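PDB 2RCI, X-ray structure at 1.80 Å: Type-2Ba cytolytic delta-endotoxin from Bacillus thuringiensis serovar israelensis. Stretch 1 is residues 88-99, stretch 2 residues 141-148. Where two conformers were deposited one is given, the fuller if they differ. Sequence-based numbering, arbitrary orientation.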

# COMPACT_ATOMS: atom_id res chain seq x y z
N VAL A 88 -1.45 -11.52 -1.63
CA VAL A 88 -0.05 -11.08 -1.69
C VAL A 88 0.67 -11.29 -0.36
O VAL A 88 1.89 -11.44 -0.32
CB VAL A 88 0.07 -9.62 -2.18
CG1 VAL A 88 1.52 -9.18 -2.23
CG2 VAL A 88 -0.50 -9.47 -3.61
N LEU A 89 -0.09 -11.28 0.73
CA LEU A 89 0.45 -11.44 2.07
C LEU A 89 1.14 -12.79 2.23
O LEU A 89 2.18 -12.87 2.90
CB LEU A 89 -0.68 -11.33 3.10
CG LEU A 89 -0.78 -9.99 3.83
CD1 LEU A 89 -2.12 -9.96 4.61
CD2 LEU A 89 0.42 -9.73 4.77
N GLY A 90 0.58 -13.82 1.59
CA GLY A 90 1.11 -15.20 1.68
C GLY A 90 1.22 -15.74 3.10
O GLY A 90 2.03 -16.65 3.36
N LEU A 91 0.46 -15.15 4.01
CA LEU A 91 0.33 -15.52 5.41
C LEU A 91 -1.15 -15.34 5.67
O LEU A 91 -1.75 -14.43 5.12
CB LEU A 91 1.07 -14.54 6.33
CG LEU A 91 2.57 -14.38 6.14
CD1 LEU A 91 3.02 -13.08 6.79
CD2 LEU A 91 3.25 -15.56 6.76
N VAL A 92 -1.72 -16.18 6.53
CA VAL A 92 -3.13 -16.01 6.96
C VAL A 92 -3.18 -15.28 8.30
O VAL A 92 -2.74 -15.82 9.34
CB VAL A 92 -3.83 -17.36 7.06
CG1 VAL A 92 -5.22 -17.24 7.74
CG2 VAL A 92 -3.94 -18.01 5.68
N ILE A 93 -3.69 -14.05 8.29
CA ILE A 93 -3.86 -13.28 9.51
C ILE A 93 -5.36 -13.28 9.85
O ILE A 93 -6.18 -12.73 9.10
CB ILE A 93 -3.36 -11.81 9.41
CG1 ILE A 93 -1.96 -11.69 8.77
CG2 ILE A 93 -3.45 -11.10 10.80
CD1 ILE A 93 -0.87 -12.56 9.38
N ASN A 94 -5.70 -13.92 10.95
CA ASN A 94 -7.09 -14.11 11.38
C ASN A 94 -7.73 -12.85 12.00
O ASN A 94 -8.96 -12.70 11.96
CB ASN A 94 -7.19 -15.34 12.33
CG ASN A 94 -6.93 -16.66 11.60
OD1 ASN A 94 -5.96 -17.39 11.89
ND2 ASN A 94 -7.76 -16.96 10.63
N SER A 95 -6.90 -11.94 12.53
CA SER A 95 -7.35 -10.75 13.26
C SER A 95 -8.25 -9.80 12.45
O SER A 95 -7.85 -9.26 11.43
CB SER A 95 -6.17 -9.96 13.83
OG SER A 95 -6.61 -8.69 14.32
N ALA A 96 -9.48 -9.65 12.93
CA ALA A 96 -10.42 -8.67 12.37
C ALA A 96 -9.87 -7.25 12.45
O ALA A 96 -10.06 -6.45 11.54
CB ALA A 96 -11.80 -8.77 13.12
N ASN A 97 -9.15 -6.94 13.53
CA ASN A 97 -8.61 -5.62 13.67
C ASN A 97 -7.47 -5.38 12.66
O ASN A 97 -7.35 -4.28 12.14
CB ASN A 97 -8.08 -5.40 15.09
CG ASN A 97 -9.22 -5.24 16.11
OD1 ASN A 97 -9.87 -4.21 16.16
ND2 ASN A 97 -9.43 -6.26 16.92
N PHE A 98 -6.62 -6.39 12.45
CA PHE A 98 -5.59 -6.22 11.41
C PHE A 98 -6.27 -5.90 10.08
O PHE A 98 -5.91 -4.93 9.38
CB PHE A 98 -4.72 -7.47 11.23
CG PHE A 98 -3.92 -7.43 9.97
CD1 PHE A 98 -2.84 -6.55 9.86
CD2 PHE A 98 -4.29 -8.21 8.86
CE1 PHE A 98 -2.10 -6.46 8.65
CE2 PHE A 98 -3.55 -8.14 7.66
CZ PHE A 98 -2.48 -7.25 7.55
N TRP A 99 -7.26 -6.71 9.73
CA TRP A 99 -7.96 -6.50 8.45
C TRP A 99 -8.71 -5.13 8.42
O TRP A 99 -8.83 -4.52 7.36
CB TRP A 99 -8.81 -7.70 8.07
CG TRP A 99 -7.95 -8.78 7.54
CD1 TRP A 99 -7.57 -9.94 8.17
CD2 TRP A 99 -7.29 -8.76 6.28
NE1 TRP A 99 -6.72 -10.66 7.33
CE2 TRP A 99 -6.53 -9.94 6.18
CE3 TRP A 99 -7.28 -7.83 5.21
CZ2 TRP A 99 -5.75 -10.24 5.04
CZ3 TRP A 99 -6.49 -8.12 4.09
CH2 TRP A 99 -5.74 -9.32 4.01
N SER A 141 3.67 -2.81 8.59
CA SER A 141 4.50 -3.72 9.39
C SER A 141 3.55 -4.56 10.23
O SER A 141 2.61 -4.04 10.83
CB SER A 141 5.48 -2.95 10.27
OG SER A 141 6.37 -2.15 9.49
N ILE A 142 3.78 -5.87 10.27
CA ILE A 142 2.78 -6.74 10.83
C ILE A 142 3.45 -7.79 11.69
O ILE A 142 4.35 -8.50 11.24
CB ILE A 142 1.98 -7.44 9.70
CG1 ILE A 142 1.53 -6.41 8.66
CG2 ILE A 142 0.79 -8.24 10.31
CD1 ILE A 142 1.24 -7.03 7.26
N GLN A 143 2.98 -7.89 12.93
CA GLN A 143 3.50 -8.88 13.86
C GLN A 143 2.40 -9.18 14.87
O GLN A 143 1.91 -8.29 15.55
CB GLN A 143 4.80 -8.41 14.53
CG GLN A 143 5.34 -9.40 15.58
CD GLN A 143 4.74 -9.13 16.94
OE1 GLN A 143 4.59 -7.97 17.32
NE2 GLN A 143 4.36 -10.18 17.67
N ASN A 144 2.01 -10.44 14.94
CA ASN A 144 1.03 -10.90 15.93
C ASN A 144 1.09 -12.43 16.00
O ASN A 144 2.01 -13.04 15.49
CB ASN A 144 -0.38 -10.32 15.65
CG ASN A 144 -1.17 -11.10 14.60
OD1 ASN A 144 -0.62 -11.93 13.85
ND2 ASN A 144 -2.48 -10.82 14.54
N GLU A 145 0.09 -13.05 16.63
CA GLU A 145 0.11 -14.51 16.80
C GLU A 145 0.24 -15.29 15.48
O GLU A 145 0.87 -16.35 15.44
CB GLU A 145 -1.10 -14.99 17.60
CG GLU A 145 -2.44 -14.71 16.94
CD GLU A 145 -3.07 -13.35 17.26
OE1 GLU A 145 -2.40 -12.44 17.84
OE2 GLU A 145 -4.27 -13.22 16.91
N ASP A 146 -0.33 -14.75 14.41
CA ASP A 146 -0.35 -15.40 13.11
C ASP A 146 0.90 -15.14 12.27
O ASP A 146 1.04 -15.68 11.18
CB ASP A 146 -1.61 -15.09 12.31
CG ASP A 146 -2.84 -15.75 12.89
OD1 ASP A 146 -2.71 -16.85 13.48
OD2 ASP A 146 -3.94 -15.19 12.75
N THR A 147 1.83 -14.35 12.81
CA THR A 147 3.15 -14.23 12.14
C THR A 147 4.23 -15.04 12.86
O THR A 147 5.40 -15.04 12.44
CB THR A 147 3.64 -12.77 11.98
OG1 THR A 147 3.94 -12.21 13.28
CG2 THR A 147 2.60 -11.92 11.25
N GLY A 148 3.83 -15.69 13.97
CA GLY A 148 4.77 -16.50 14.77
C GLY A 148 6.11 -15.82 15.07
O GLY A 148 6.18 -14.69 15.59
O HOH W 1 0.18 -16.94 8.78
O HOH W 2 -4.41 -12.85 13.91

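The contact between residues 88-99 and 141-148 buries 423 Å², summed over both sides, and joins parts of the chain at least 44 residues apart. The nearest CA atoms across the loop region are those of Ile93 and Asp146, 5.5 Å apart; farther along, Phe98 CA and Ile142 CA are separated by 8.4 Å, a gap that side chains fill.

Along stretch 1, the first residue to make contact is Leu89, near the end of a helix. Its CA-to-CB bond points toward stretch 2, and Leu89 CD2 meets Ile142 CD1 at 3.8 Å. Both residues are buried, so two branched aliphatic side chains pack here without leaving a polar group unpaired. Gly90 then leaves helical geometry with phi 56° and psi 22°, a positive phi that glycine adopts readily; it makes no contact with the other stretch, and even an ideal CB would find nothing there within 5.5 Å.

Val92 contributes mainly through its backbone. Val92 O lies 3.3 Å from Asp146 CB, and water 1 donates to both Val92 O (3.2 Å) and Asp146 O (2.8 Å), linking two carbonyls that could not bond to each other directly.

Ile93 is buried, and the other stretch covers 56 Å² of it. Its CA-to-CB bond runs sideways, but with chi1 and chi2 both m the end of the side chain comes nearer to stretch 2: Ile93 CD1 lies 3.9 Å from Asp146 CB and 4.0 Å from Thr147 CG2, while Ile93 CG2 is 3.9 Å from Asn144 ND2. Asp146 CB and Thr147 CG2, carbons of two polar residues, thus give the isoleucine an apolar surface, with the amide Asn144 ND2 also against it. On the backbone side, Trp99 NE1 donates to Ile93 O at 2.8 Å, tying this loop to the helix that follows.

A direct hydrogen bond between the stretches comes next: Asn94 N donates to Asp146 OD2 at 2.8 Å, with an N-H...acceptor angle of 167°, close to linear. Asp146 suits the place because its CB points toward stretch 1 and its carboxylate can accept more than one hydrogen bond. Water 2 also donates to Asp146 OD2 (2.7 Å) and to Glu145 OE2 (3.0 Å), and accepts from Asn144 ND2 (2.9 Å) and, weakly, from Ser95 N (3.0 Å). Within the turn, the backbone Asp146 N donates to Asn144 OD1 at 2.9 Å (angle 141°), tying the Asn144 side chain to the Asp146 backbone.

Ser95 serves both the contact and the helix after it. Ser95 CB approaches Asn144 ND2 at 3.9 Å, whereas its hydroxyl caps the helix: Phe98 N donates to Ser95 OG at 3.0 Å and 168°.

Ala96 and Asn97 are exposed and out of reach of stretch 2. Phe98 closes the contact; its CB points toward stretch 2, and with chi1 at 166° the ring reaches Ile142, Phe98 CE1 to Ile142 CG1 measuring 3.6 Å in an oblique approach. Ile142 therefore packs against both Leu89 and Phe98, an apolar cluster beside the polar network at Asp146.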